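EvdO1 (Micromonospora carbonacea, PDB 4XBZ) probably catalyses an oxidative cyclization in orthosomycin biosynthesis, as a metal-dependent oxygenase of the phytanoyl-CoA dioxygenase family with a double-stranded beta helix. Local coordinates at residues G176-A181 against Y258-P263; P137-T142 against F304-A309; V59-L64 against A228-G233. All coordinates share one frame; numbering follows the deposited sequence.

Contact 1 of 3, residues G176-A181 against Y258-P263; sequences GRVIDA and YFEYRP
Ile179 and Tyr261 form an antiparallel hydrogen-bonded pair, and Ala181 and Phe259 form the next one along. In the first, Ile179 N donates to Tyr261 O at 3.0 Å and Tyr261 N returns a bond to Ile179 O. In the second, Ala181 N donates to Phe259 O at 2.7 Å and Phe259 N answers to Ala181 O. Between them, Asp180 and Glu260 are a non-hydrogen-bonded pair, where Glu260 CA approaches Ile179 O in a CA-H...O contact.

Packing between side chains falls in two places. On the face that carries Ile179, Ala181, Phe259 and Tyr261, Ala181 CB sits at the edge of the Tyr261 ring, 4.2 Å from CE1. At the end of the pairing, next to Glu260, Val178 CG1 rests on Arg262, 3.5 Å from its CG and over one face of the guanidinium, toward the rim. With CG1 anti to the backbone N (chi1 180°), that branch is turned onto the arginine.

Among the charged groups, Arg262 NE donates to Glu260 OE1 at 2.6 Å, in the guanidinium plane but from above the carboxylate plane, while NH2 adds a weak bond to OE2. Arg262 also bonds the carbonyls of Ala163 and Gly164, so its orientation is fixed from several directions. On the face of Asp180 and Glu260, Asp180 OD2 lies close to Asp162 OD2, a like charge and a nickel ligand, which places this face at the metal site.

These are adjoining strands of the double-stranded beta helix core: strand 256-263 lies between 179-184 and 139-147, strand 235-239 flanks 179-184 beyond, and helix 125-134 packs against Ile179, Phe259 and Tyr261.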
ATOM      1  N   GLY A 176      -3.781  -4.400   2.652  1.00 22.66           N
ATOM      2  CA  GLY A 176      -4.729  -3.919   1.650  1.00 23.34           C
ATOM      3  C   GLY A 176      -4.182  -3.661   0.244  1.00 26.05           C
ATOM      4  O   GLY A 176      -4.282  -2.556  -0.289  1.00 27.53           O
ATOM      5  N   ARG A 177      -3.624  -4.689  -0.377  1.00 22.16           N
ATOM      6  CA  ARG A 177      -3.019  -4.534  -1.694  1.00 23.22           C
ATOM      7  C   ARG A 177      -3.922  -5.162  -2.755  1.00 28.25           C
ATOM      8  O   ARG A 177      -3.818  -4.846  -3.941  1.00 27.01           O
ATOM      9  CB  ARG A 177      -1.616  -5.159  -1.702  1.00 25.84           C
ATOM     10  CG  ARG A 177      -0.779  -4.701  -0.479  1.00 29.05           C
ATOM     11  CD  ARG A 177       0.396  -5.630  -0.200  1.00 27.48           C
ATOM     12  NE  ARG A 177       1.376  -5.477  -1.248  1.00 24.30           N
ATOM     13  CZ  ARG A 177       2.177  -6.441  -1.682  1.00 26.35           C
ATOM     14  NH1 ARG A 177       2.138  -7.650  -1.137  1.00 24.54           N
ATOM     15  NH2 ARG A 177       3.031  -6.171  -2.662  1.00 26.94           N
ATOM     16  N   VAL A 178      -4.813  -6.043  -2.304  1.00 23.31           N
ATOM     17  CA  VAL A 178      -5.861  -6.600  -3.145  1.00 24.70           C
ATOM     18  C   VAL A 178      -7.193  -5.982  -2.731  1.00 25.40           C
ATOM     19  O   VAL A 178      -7.671  -6.182  -1.616  1.00 25.62           O
ATOM     20  CB  VAL A 178      -5.934  -8.135  -3.036  1.00 22.22           C
ATOM     21  CG1 VAL A 178      -7.043  -8.675  -3.919  1.00 21.33           C
ATOM     22  CG2 VAL A 178      -4.583  -8.750  -3.399  1.00 24.28           C
ATOM     23  N   ILE A 179      -7.783  -5.219  -3.637  1.00 25.43           N
ATOM     24  CA  ILE A 179      -8.839  -4.291  -3.270  1.00 23.43           C
ATOM     25  C   ILE A 179     -10.039  -4.356  -4.225  1.00 26.36           C
ATOM     26  O   ILE A 179      -9.884  -4.367  -5.450  1.00 21.94           O
ATOM     27  CB  ILE A 179      -8.298  -2.842  -3.232  1.00 20.55           C
ATOM     28  CG1 ILE A 179      -7.089  -2.734  -2.295  1.00 21.63           C
ATOM     29  CG2 ILE A 179      -9.409  -1.851  -2.847  1.00 25.71           C
ATOM     30  CD1 ILE A 179      -6.535  -1.328  -2.176  1.00 22.94           C
ATOM     31  N   ASP A 180     -11.223  -4.409  -3.624  1.00 26.37           N
ATOM     32  CA  ASP A 180     -12.498  -4.189  -4.301  1.00 28.22           C
ATOM     33  C   ASP A 180     -12.897  -2.716  -4.296  1.00 26.88           C
ATOM     34  O   ASP A 180     -13.010  -2.109  -3.231  1.00 28.23           O
ATOM     35  CB  ASP A 180     -13.599  -4.984  -3.614  1.00 31.02           C
ATOM     36  CG  ASP A 180     -13.901  -6.265  -4.310  1.00 35.37           C
ATOM     37  OD1 ASP A 180     -13.790  -6.294  -5.554  1.00 38.28           O
ATOM     38  OD2 ASP A 180     -14.243  -7.238  -3.613  1.00 42.34           O
ATOM     39  N   ALA A 181     -13.114  -2.141  -5.471  1.00 26.41           N
ATOM     40  CA  ALA A 181     -13.697  -0.810  -5.547  1.00 23.88           C
ATOM     41  C   ALA A 181     -15.156  -0.942  -5.950  1.00 23.41           C
ATOM     42  O   ALA A 181     -15.467  -1.438  -7.042  1.00 24.18           O
ATOM     43  CB  ALA A 181     -12.951   0.058  -6.521  1.00 21.16           C
ATOM     44  N   TYR A 258     -18.374  -3.288  -9.336  1.00 20.17           N
ATOM     45  CA  TYR A 258     -17.156  -3.682  -8.615  1.00 23.40           C
ATOM     46  C   TYR A 258     -15.988  -3.892  -9.558  1.00 24.54           C
ATOM     47  O   TYR A 258     -16.043  -4.737 -10.459  1.00 25.25           O
ATOM     48  CB  TYR A 258     -17.353  -4.977  -7.803  1.00 18.31           C
ATOM     49  CG  TYR A 258     -18.196  -4.816  -6.555  1.00 27.22           C
ATOM     50  CD1 TYR A 258     -17.649  -4.304  -5.375  1.00 24.69           C
ATOM     51  CD2 TYR A 258     -19.543  -5.176  -6.553  1.00 26.89           C
ATOM     52  CE1 TYR A 258     -18.420  -4.154  -4.226  1.00 25.48           C
ATOM     53  CE2 TYR A 258     -20.324  -5.018  -5.412  1.00 31.52           C
ATOM     54  CZ  TYR A 258     -19.759  -4.505  -4.246  1.00 29.64           C
ATOM     55  OH  TYR A 258     -20.544  -4.355  -3.109  1.00 27.38           O
ATOM     56  N   PHE A 259     -14.931  -3.127  -9.317  1.00 24.40           N
ATOM     57  CA  PHE A 259     -13.608  -3.349  -9.897  1.00 22.12           C
ATOM     58  C   PHE A 259     -12.628  -3.874  -8.841  1.00 23.29           C
ATOM     59  O   PHE A 259     -12.347  -3.152  -7.886  1.00 24.19           O
ATOM     60  CB  PHE A 259     -13.040  -2.046 -10.457  1.00 21.61           C
ATOM     61  CG  PHE A 259     -13.852  -1.424 -11.547  1.00 25.18           C
ATOM     62  CD1 PHE A 259     -14.722  -2.180 -12.327  1.00 26.57           C
ATOM     63  CD2 PHE A 259     -13.704  -0.071 -11.829  1.00 24.72           C
ATOM     64  CE1 PHE A 259     -15.448  -1.581 -13.343  1.00 28.13           C
ATOM     65  CE2 PHE A 259     -14.427   0.533 -12.836  1.00 25.52           C
ATOM     66  CZ  PHE A 259     -15.298  -0.215 -13.597  1.00 26.17           C
ATOM     67  N   GLU A 260     -12.099  -5.092  -8.993  1.00 24.56           N
ATOM     68  CA  GLU A 260     -10.953  -5.513  -8.164  1.00 24.79           C
ATOM     69  C   GLU A 260      -9.607  -5.171  -8.809  1.00 26.85           C
ATOM     70  O   GLU A 260      -9.465  -5.158 -10.031  1.00 26.78           O
ATOM     71  CB  GLU A 260     -10.962  -7.010  -7.853  1.00 24.06           C
ATOM     72  CG  GLU A 260      -9.945  -7.380  -6.747  1.00 23.74           C
ATOM     73  CD  GLU A 260      -9.568  -8.870  -6.709  1.00 29.84           C
ATOM     74  OE1 GLU A 260      -8.765  -9.333  -7.565  1.00 25.55           O
ATOM     75  OE2 GLU A 260     -10.058  -9.580  -5.806  1.00 26.92           O
ATOM     76  N   TYR A 261      -8.630  -4.877  -7.960  1.00 25.82           N
ATOM     77  CA  TYR A 261      -7.267  -4.612  -8.385  1.00 23.13           C
ATOM     78  C   TYR A 261      -6.318  -5.455  -7.555  1.00 25.00           C
ATOM     79  O   TYR A 261      -6.609  -5.729  -6.396  1.00 25.13           O
ATOM     80  CB  TYR A 261      -6.935  -3.132  -8.232  1.00 24.08           C
ATOM     81  CG  TYR A 261      -7.834  -2.219  -9.030  1.00 25.75           C
ATOM     82  CD1 TYR A 261      -9.008  -1.723  -8.482  1.00 23.54           C
ATOM     83  CD2 TYR A 261      -7.514  -1.864 -10.342  1.00 27.90           C
ATOM     84  CE1 TYR A 261      -9.838  -0.882  -9.198  1.00 25.34           C
ATOM     85  CE2 TYR A 261      -8.341  -1.028 -11.076  1.00 28.49           C
ATOM     86  CZ  TYR A 261      -9.505  -0.541 -10.496  1.00 29.69           C
ATOM     87  OH  TYR A 261     -10.335   0.286 -11.213  1.00 27.79           O
ATOM     88  N   ARG A 262      -5.212  -5.892  -8.159  1.00 25.76           N
ATOM     89  CA  ARG A 262      -4.115  -6.548  -7.444  1.00 21.06           C
ATOM     90  C   ARG A 262      -2.766  -6.045  -7.970  1.00 24.64           C
ATOM     91  O   ARG A 262      -2.689  -5.501  -9.072  1.00 25.00           O
ATOM     92  CB  ARG A 262      -4.185  -8.069  -7.598  1.00 22.28           C
ATOM     93  CG  ARG A 262      -5.444  -8.697  -7.081  1.00 23.61           C
ATOM     94  CD  ARG A 262      -5.437 -10.228  -7.200  1.00 22.86           C
ATOM     95  NE  ARG A 262      -6.741 -10.775  -6.832  1.00 22.92           N
ATOM     96  CZ  ARG A 262      -6.947 -11.763  -5.962  1.00 30.44           C
ATOM     97  NH1 ARG A 262      -5.923 -12.366  -5.357  1.00 25.94           N
ATOM     98  NH2 ARG A 262      -8.192 -12.155  -5.702  1.00 27.18           N
ATOM     99  N   PRO A 263      -1.689  -6.225  -7.193  1.00 24.96           N
ATOM    100  CA  PRO A 263      -0.381  -5.856  -7.753  1.00 24.49           C
ATOM    101  C   PRO A 263       0.093  -6.863  -8.798  1.00 21.45           C
ATOM    102  O   PRO A 263      -0.105  -8.062  -8.606  1.00 21.35           O
ATOM    103  CB  PRO A 263       0.541  -5.853  -6.520  1.00 25.19           C
ATOM    104  CG  PRO A 263      -0.405  -5.691  -5.340  1.00 22.53           C
ATOM    105  CD  PRO A 263      -1.609  -6.495  -5.746  1.00 21.38           C
TER

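Contact 2 of 3, residues P137-T142 against F304-A309; sequences PNLIPT and FDYQPA
Tyr306 reaches across to Leu139, tying the loop after helix 275-293 to the start of strand 139-147 in the larger sheet of the double-stranded beta helix. From CB the tyrosine departs with CG anti to the backbone N (chi1 -176°), which carries the ring toward the strand. Further out, CD1 lies 4.2 Å from Pro137 O, and CE1 comes nearer still to that oxygen while also packing against Leu139 CG. CZ is next to Leu139 O, and the hydroxyl ends the path with a weak hydrogen bond from OH to Leu139 O at 2.8 Å. Ile140 CG2 touches the same OH at 3.5 Å, and Gln282 of helix 275-293 also hydrogen-bonds this hydroxyl, so the loop, helix and strand meet at one atom. Over the centre of one ring face lies Pro308 CD, from the tyrosine's own loop.

Phe304 meets Leu139 from the opposite direction, its CZ 4.0 Å from Leu139 CD2. A water bridges the segments as well, donating to Pro137 O and accepting from Gln307 N. Beside the second subunit, whose Tyr202 packs on Asn138 and Ala309, the asparagine amide is held at both ends: ND2 bonds Glu265, and OD1 accepts from Ala309 N at 2.8 Å, with the donor tilted 21° from the carbonyl plane.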
ATOM      1  N   PRO A 137       2.127   1.042  -7.854  1.00 26.99           N
ATOM      2  CA  PRO A 137       2.381   1.449  -9.243  1.00 27.12           C
ATOM      3  C   PRO A 137       2.216   0.312 -10.268  1.00 23.85           C
ATOM      4  O   PRO A 137       2.064   0.608 -11.448  1.00 25.09           O
ATOM      5  CB  PRO A 137       3.835   1.937  -9.194  1.00 29.48           C
ATOM      6  CG  PRO A 137       4.451   1.142  -8.064  1.00 24.01           C
ATOM      7  CD  PRO A 137       3.354   1.095  -7.037  1.00 26.66           C
ATOM      8  N   ASN A 138       2.231  -0.945  -9.836  1.00 21.72           N
ATOM      9  CA  ASN A 138       2.059  -2.060 -10.779  1.00 24.19           C
ATOM     10  C   ASN A 138       0.656  -2.643 -10.735  1.00 24.00           C
ATOM     11  O   ASN A 138       0.460  -3.826 -11.040  1.00 19.29           O
ATOM     12  CB  ASN A 138       3.060  -3.193 -10.501  1.00 23.65           C
ATOM     13  CG  ASN A 138       4.481  -2.693 -10.299  1.00 27.41           C
ATOM     14  OD1 ASN A 138       4.966  -1.845 -11.043  1.00 26.99           O
ATOM     15  ND2 ASN A 138       5.153  -3.222  -9.279  1.00 28.81           N
ATOM     16  N   LEU A 139      -0.310  -1.826 -10.329  1.00 22.42           N
ATOM     17  CA  LEU A 139      -1.694  -2.276 -10.239  1.00 26.82           C
ATOM     18  C   LEU A 139      -2.208  -2.819 -11.580  1.00 25.70           C
ATOM     19  O   LEU A 139      -1.913  -2.287 -12.648  1.00 22.80           O
ATOM     20  CB  LEU A 139      -2.603  -1.138  -9.770  1.00 22.97           C
ATOM     21  CG  LEU A 139      -2.917  -0.046 -10.787  1.00 23.41           C
ATOM     22  CD1 LEU A 139      -4.430  -0.021 -11.086  1.00 27.82           C
ATOM     23  CD2 LEU A 139      -2.447   1.294 -10.274  1.00 26.63           C
ATOM     24  N   ILE A 140      -2.970  -3.896 -11.518  1.00 24.49           N
ATOM     25  CA  ILE A 140      -3.736  -4.306 -12.680  1.00 28.25           C
ATOM     26  C   ILE A 140      -5.190  -4.536 -12.273  1.00 24.60           C
ATOM     27  O   ILE A 140      -5.463  -4.902 -11.129  1.00 26.17           O
ATOM     28  CB  ILE A 140      -3.160  -5.570 -13.339  1.00 26.38           C
ATOM     29  CG1 ILE A 140      -3.122  -6.739 -12.354  1.00 25.98           C
ATOM     30  CG2 ILE A 140      -1.770  -5.299 -13.906  1.00 26.85           C
ATOM     31  CD1 ILE A 140      -3.302  -8.103 -13.037  1.00 22.44           C
ATOM     32  N   PRO A 141      -6.126  -4.291 -13.198  1.00 22.74           N
ATOM     33  CA  PRO A 141      -7.543  -4.610 -12.968  1.00 24.48           C
ATOM     34  C   PRO A 141      -7.836  -6.105 -13.159  1.00 24.92           C
ATOM     35  O   PRO A 141      -7.363  -6.694 -14.131  1.00 28.66           O
ATOM     36  CB  PRO A 141      -8.258  -3.773 -14.027  1.00 24.52           C
ATOM     37  CG  PRO A 141      -7.241  -3.705 -15.179  1.00 28.70           C
ATOM     38  CD  PRO A 141      -5.904  -3.607 -14.488  1.00 24.56           C
ATOM     39  N   THR A 142      -8.592  -6.719 -12.256  1.00 22.17           N
ATOM     40  CA  THR A 142      -8.850  -8.145 -12.384  1.00 23.33           C
ATOM     41  C   THR A 142     -10.332  -8.394 -12.646  1.00 27.22           C
ATOM     42  O   THR A 142     -10.799  -8.222 -13.768  1.00 31.72           O
ATOM     43  CB  THR A 142      -8.368  -8.935 -11.132  1.00 28.18           C
ATOM     44  OG1 THR A 142      -8.957  -8.380  -9.956  1.00 31.01           O
ATOM     45  CG2 THR A 142      -6.812  -8.881 -10.994  1.00 25.13           C
ATOM     46  N   PHE A 304      -4.877   9.371 -15.969  1.00 33.41           N
ATOM     47  CA  PHE A 304      -3.945   8.537 -15.213  1.00 34.92           C
ATOM     48  C   PHE A 304      -2.728   8.102 -16.044  1.00 33.45           C
ATOM     49  O   PHE A 304      -2.859   7.603 -17.170  1.00 33.57           O
ATOM     50  CB  PHE A 304      -4.657   7.305 -14.648  1.00 32.01           C
ATOM     51  CG  PHE A 304      -3.761   6.410 -13.826  1.00 32.51           C
ATOM     52  CD1 PHE A 304      -3.154   6.881 -12.668  1.00 33.38           C
ATOM     53  CD2 PHE A 304      -3.532   5.098 -14.206  1.00 31.64           C
ATOM     54  CE1 PHE A 304      -2.332   6.069 -11.914  1.00 28.52           C
ATOM     55  CE2 PHE A 304      -2.712   4.280 -13.449  1.00 31.23           C
ATOM     56  CZ  PHE A 304      -2.116   4.764 -12.305  1.00 30.09           C
ATOM     57  N   ASP A 305      -1.550   8.304 -15.460  1.00 34.49           N
ATOM     58  CA  ASP A 305      -0.270   7.939 -16.060  1.00 31.20           C
ATOM     59  C   ASP A 305       0.204   6.597 -15.500  1.00 34.15           C
ATOM     60  O   ASP A 305       0.838   6.550 -14.437  1.00 32.92           O
ATOM     61  CB  ASP A 305       0.775   9.040 -15.788  1.00 33.16           C
ATOM     62  CG  ASP A 305       2.094   8.816 -16.537  1.00 39.21           C
ATOM     63  OD1 ASP A 305       2.100   8.126 -17.579  1.00 37.88           O
ATOM     64  OD2 ASP A 305       3.135   9.341 -16.087  1.00 42.87           O
ATOM     65  N   TYR A 306      -0.100   5.511 -16.212  1.00 32.17           N
ATOM     66  CA  TYR A 306       0.212   4.153 -15.741  1.00 30.98           C
ATOM     67  C   TYR A 306       1.685   3.775 -15.995  1.00 31.93           C
ATOM     68  O   TYR A 306       2.106   3.590 -17.132  1.00 34.56           O
ATOM     69  CB  TYR A 306      -0.721   3.144 -16.406  1.00 23.14           C
ATOM     70  CG  TYR A 306      -0.563   1.711 -15.938  1.00 26.89           C
ATOM     71  CD1 TYR A 306      -0.547   1.375 -14.583  1.00 24.62           C
ATOM     72  CD2 TYR A 306      -0.459   0.685 -16.859  1.00 25.47           C
ATOM     73  CE1 TYR A 306      -0.413   0.031 -14.174  1.00 24.23           C
ATOM     74  CE2 TYR A 306      -0.330  -0.636 -16.476  1.00 25.45           C
ATOM     75  CZ  TYR A 306      -0.307  -0.974 -15.148  1.00 27.92           C
ATOM     76  OH  TYR A 306      -0.179  -2.320 -14.826  1.00 23.16           O
ATOM     77  N   GLN A 307       2.454   3.647 -14.922  1.00 30.86           N
ATOM     78  CA  GLN A 307       3.905   3.464 -15.030  1.00 31.57           C
ATOM     79  C   GLN A 307       4.423   2.398 -14.068  1.00 29.61           C
ATOM     80  O   GLN A 307       4.970   2.712 -13.026  1.00 26.21           O
ATOM     81  CB  GLN A 307       4.640   4.791 -14.760  1.00 29.91           C
ATOM     82  CG  GLN A 307       4.361   5.904 -15.785  1.00 37.08           C
ATOM     83  CD  GLN A 307       4.875   5.572 -17.188  1.00 42.41           C
ATOM     84  OE1 GLN A 307       5.789   4.757 -17.355  1.00 44.73           O
ATOM     85  NE2 GLN A 307       4.277   6.195 -18.204  1.00 36.30           N
ATOM     86  N   PRO A 308       4.235   1.124 -14.406  1.00 29.68           N
ATOM     87  CA  PRO A 308       4.769   0.107 -13.499  1.00 28.75           C
ATOM     88  C   PRO A 308       6.264  -0.086 -13.686  1.00 27.02           C
ATOM     89  O   PRO A 308       6.811   0.458 -14.633  1.00 32.64           O
ATOM     90  CB  PRO A 308       3.997  -1.151 -13.896  1.00 26.44           C
ATOM     91  CG  PRO A 308       3.550  -0.906 -15.261  1.00 28.70           C
ATOM     92  CD  PRO A 308       3.333   0.555 -15.412  1.00 26.51           C
ATOM     93  N   ALA A 309       6.909  -0.832 -12.796  1.00 27.65           N
ATOM     94  CA  ALA A 309       8.318  -1.179 -12.984  1.00 32.94           C
ATOM     95  C   ALA A 309       8.518  -1.849 -14.345  1.00 31.97           C
ATOM     96  O   ALA A 309       7.631  -2.571 -14.802  1.00 30.61           O
ATOM     97  CB  ALA A 309       8.797  -2.084 -11.877  1.00 32.20           C
TER
HETATM   98  O   HOH W   1       1.590   3.452 -12.226  1.00 27.71           O

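Contact 3 of 3, residues V59-L64 against A228-G233; sequences VVRGLL and AVMQPG
Both terminal nitrogens of Arg61, NH1 and NH2, converge on the backbone oxygen of Val229. NH1 lies 2.6 Å from Val229 O and NH2 3.0 Å from Val229 O, and the oxygen lies close to the guanidinium plane in each case. The NH1 bond is the straighter at its hydrogen, 152° against 131°, whereas NH2 stands nearly along the C=O axis. A bend at chi2 (-66°) brings the group back beside its own strand, where Val59 CG1 rests over one face of the guanidinium, toward the rim. Two carboxylates share its charge: NH2 forms a salt bridge with Glu36, and NH1 one with Asp234. Asp234 has further donors, for its OD1 accepts from Gly62 N and its OD2 from Gln231 N, which ties both segments to this one residue. With an alanine here in place of Arg61 the two donors to Val229 O are gone, and Glu36 and Asp234 would probably be left as carboxylates without their positive partner, the Val229 loop less firmly held to strand 57-61.

Strand 57-61 lies beside strand 235-239 in the larger sheet of the double-stranded beta helix, and residues 229-234 form the connection into the latter from strand 226-228 of the smaller sheet.

At the other end of the contact, Gly233 O accepts two weak bonds, from Leu63 N at 3.2 Å and from Leu64 N at 3.4 Å. The backbone of Gly233, with its positive phi, calls for glycine, since a side chain would collide with the carbonyl oxygen of the residue before. Leu63 O is satisfied by Arg40. The apolar part is a tip-to-tip meeting of Val59 CG2 and Met230 CE at 3.5 Å, tighter than usual for two carbons, while Leu236 and Tyr184 pack against Met230.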
ATOM      1  N   VAL A  59     -14.390   4.912   2.686  1.00 27.06           N
ATOM      2  CA  VAL A  59     -15.413   5.574   1.872  1.00 24.95           C
ATOM      3  C   VAL A  59     -14.837   6.776   1.142  1.00 27.77           C
ATOM      4  O   VAL A  59     -14.198   7.635   1.748  1.00 28.32           O
ATOM      5  CB  VAL A  59     -16.614   6.069   2.713  1.00 27.04           C
ATOM      6  CG1 VAL A  59     -17.525   6.961   1.876  1.00 25.42           C
ATOM      7  CG2 VAL A  59     -17.388   4.910   3.267  1.00 29.23           C
ATOM      8  N   VAL A  60     -15.068   6.823  -0.163  1.00 29.29           N
ATOM      9  CA  VAL A  60     -14.689   7.964  -0.979  1.00 26.42           C
ATOM     10  C   VAL A  60     -15.949   8.663  -1.509  1.00 33.76           C
ATOM     11  O   VAL A  60     -16.660   8.102  -2.366  1.00 31.79           O
ATOM     12  CB  VAL A  60     -13.816   7.531  -2.154  1.00 26.96           C
ATOM     13  CG1 VAL A  60     -13.508   8.720  -3.052  1.00 29.13           C
ATOM     14  CG2 VAL A  60     -12.527   6.860  -1.649  1.00 29.44           C
ATOM     15  N   ARG A  61     -16.227   9.869  -1.009  1.00 30.49           N
ATOM     16  CA  ARG A  61     -17.423  10.623  -1.413  1.00 37.20           C
ATOM     17  C   ARG A  61     -17.203  11.382  -2.718  1.00 35.24           C
ATOM     18  O   ARG A  61     -16.111  11.884  -2.970  1.00 33.65           O
ATOM     19  CB  ARG A  61     -17.852  11.623  -0.329  1.00 33.51           C
ATOM     20  CG  ARG A  61     -18.152  11.019   1.031  1.00 32.39           C
ATOM     21  CD  ARG A  61     -19.362  10.105   1.018  1.00 34.14           C
ATOM     22  NE  ARG A  61     -19.676   9.654   2.380  1.00 32.52           N
ATOM     23  CZ  ARG A  61     -20.594   8.738   2.686  1.00 32.09           C
ATOM     24  NH1 ARG A  61     -21.317   8.159   1.724  1.00 25.91           N
ATOM     25  NH2 ARG A  61     -20.783   8.397   3.962  1.00 27.99           N
ATOM     26  N   GLY A  62     -18.247  11.460  -3.541  1.00 33.59           N
ATOM     27  CA  GLY A  62     -18.213  12.254  -4.763  1.00 34.90           C
ATOM     28  C   GLY A  62     -17.166  11.898  -5.809  1.00 33.20           C
ATOM     29  O   GLY A  62     -16.567  12.788  -6.415  1.00 34.34           O
ATOM     30  N   LEU A  63     -16.943  10.606  -6.032  1.00 30.33           N
ATOM     31  CA  LEU A  63     -15.997  10.168  -7.057  1.00 32.28           C
ATOM     32  C   LEU A  63     -16.421  10.652  -8.444  1.00 33.38           C
ATOM     33  O   LEU A  63     -15.607  11.152  -9.215  1.00 36.67           O
ATOM     34  CB  LEU A  63     -15.855   8.641  -7.055  1.00 26.84           C
ATOM     35  CG  LEU A  63     -15.001   8.074  -8.197  1.00 32.62           C
ATOM     36  CD1 LEU A  63     -13.549   8.448  -8.035  1.00 27.61           C
ATOM     37  CD2 LEU A  63     -15.169   6.558  -8.329  1.00 30.56           C
ATOM     38  N   LEU A  64     -17.708  10.528  -8.744  1.00 33.69           N
ATOM     39  CA  LEU A  64     -18.203  10.826 -10.084  1.00 37.26           C
ATOM     40  C   LEU A  64     -18.870  12.193 -10.175  1.00 35.39           C
ATOM     41  O   LEU A  64     -19.550  12.624  -9.237  1.00 30.45           O
ATOM     42  CB  LEU A  64     -19.195   9.752 -10.532  1.00 30.65           C
ATOM     43  CG  LEU A  64     -18.730   8.300 -10.512  1.00 32.37           C
ATOM     44  CD1 LEU A  64     -19.889   7.378 -10.872  1.00 31.63           C
ATOM     45  CD2 LEU A  64     -17.582   8.118 -11.474  1.00 29.44           C
ATOM     46  N   ALA A 228     -21.679   0.819   5.713  1.00 28.49           N
ATOM     47  CA  ALA A 228     -21.151   1.584   4.616  1.00 30.91           C
ATOM     48  C   ALA A 228     -22.277   2.388   3.970  1.00 30.14           C
ATOM     49  O   ALA A 228     -22.924   1.906   3.031  1.00 26.58           O
ATOM     50  CB  ALA A 228     -20.491   0.650   3.615  1.00 33.71           C
ATOM     51  N   VAL A 229     -22.501   3.610   4.464  1.00 26.96           N
ATOM     52  CA  VAL A 229     -23.664   4.401   4.055  1.00 27.00           C
ATOM     53  C   VAL A 229     -23.374   5.301   2.856  1.00 25.54           C
ATOM     54  O   VAL A 229     -22.599   6.251   2.937  1.00 22.87           O
ATOM     55  CB  VAL A 229     -24.201   5.262   5.225  1.00 31.29           C
ATOM     56  CG1 VAL A 229     -25.377   6.133   4.753  1.00 28.49           C
ATOM     57  CG2 VAL A 229     -24.628   4.370   6.385  1.00 25.06           C
ATOM     58  N   MET A 230     -24.046   5.006   1.746  1.00 29.75           N
ATOM     59  CA  MET A 230     -23.634   5.490   0.424  1.00 30.40           C
ATOM     60  C   MET A 230     -24.672   6.296  -0.358  1.00 31.05           C
ATOM     61  O   MET A 230     -25.844   5.903  -0.457  1.00 28.41           O
ATOM     62  CB  MET A 230     -23.228   4.291  -0.442  1.00 23.71           C
ATOM     63  CG  MET A 230     -22.283   3.373   0.256  1.00 31.65           C
ATOM     64  SD  MET A 230     -20.692   4.174   0.387  1.00 31.52           S
ATOM     65  CE  MET A 230     -19.953   3.191   1.634  1.00 32.92           C
ATOM     66  N   GLN A 231     -24.212   7.396  -0.950  1.00 28.89           N
ATOM     67  CA  GLN A 231     -24.985   8.109  -1.962  1.00 33.00           C
ATOM     68  C   GLN A 231     -24.542   7.645  -3.347  1.00 29.36           C
ATOM     69  O   GLN A 231     -23.422   7.170  -3.494  1.00 26.96           O
ATOM     70  CB  GLN A 231     -24.811   9.624  -1.812  1.00 32.11           C
ATOM     71  CG  GLN A 231     -25.424  10.184  -0.534  1.00 32.65           C
ATOM     72  CD  GLN A 231     -26.763   9.560  -0.221  1.00 42.07           C
ATOM     73  OE1 GLN A 231     -27.711   9.637  -1.015  1.00 39.63           O
ATOM     74  NE2 GLN A 231     -26.848   8.908   0.942  1.00 47.06           N
ATOM     75  N   PRO A 232     -25.422   7.751  -4.364  1.00 33.06           N
ATOM     76  CA  PRO A 232     -24.963   7.300  -5.688  1.00 30.52           C
ATOM     77  C   PRO A 232     -23.762   8.118  -6.185  1.00 32.86           C
ATOM     78  O   PRO A 232     -23.653   9.330  -5.927  1.00 31.06           O
ATOM     79  CB  PRO A 232     -26.194   7.498  -6.582  1.00 31.29           C
ATOM     80  CG  PRO A 232     -27.371   7.368  -5.634  1.00 32.52           C
ATOM     81  CD  PRO A 232     -26.874   8.027  -4.343  1.00 35.83           C
ATOM     82  N   GLY A 233     -22.845   7.436  -6.862  1.00 29.28           N
ATOM     83  CA  GLY A 233     -21.602   8.061  -7.293  1.00 32.01           C
ATOM     84  C   GLY A 233     -20.506   8.071  -6.244  1.00 28.05           C
ATOM     85  O   GLY A 233     -19.398   8.551  -6.500  1.00 30.41           O
TER

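Overall arrangement
All three contacts reach the larger sheet of the core. Contacts 1 and 2 touch, their centres 12 Å apart: Arg262 O probably accepts from Ile140 N at 2.9 Å, and Glu260 OE1 is probably hydrogen-bonded to Thr142 OG1, so the two contacts are joined where strand 256-263 pairs with its neighbour 139-147. Along the chain contact 1 is nested within the loop closed by contact 2. Contact 3 lies apart, its nearest atoms about 7 Å from contact 1 and about 11 Å from contact 2. The nickel, held by His160, Asp162 and His244, is about 5 Å from the Asp180 side chain of contact 1 but about 13 Å from the Met230 side chain of contact 3.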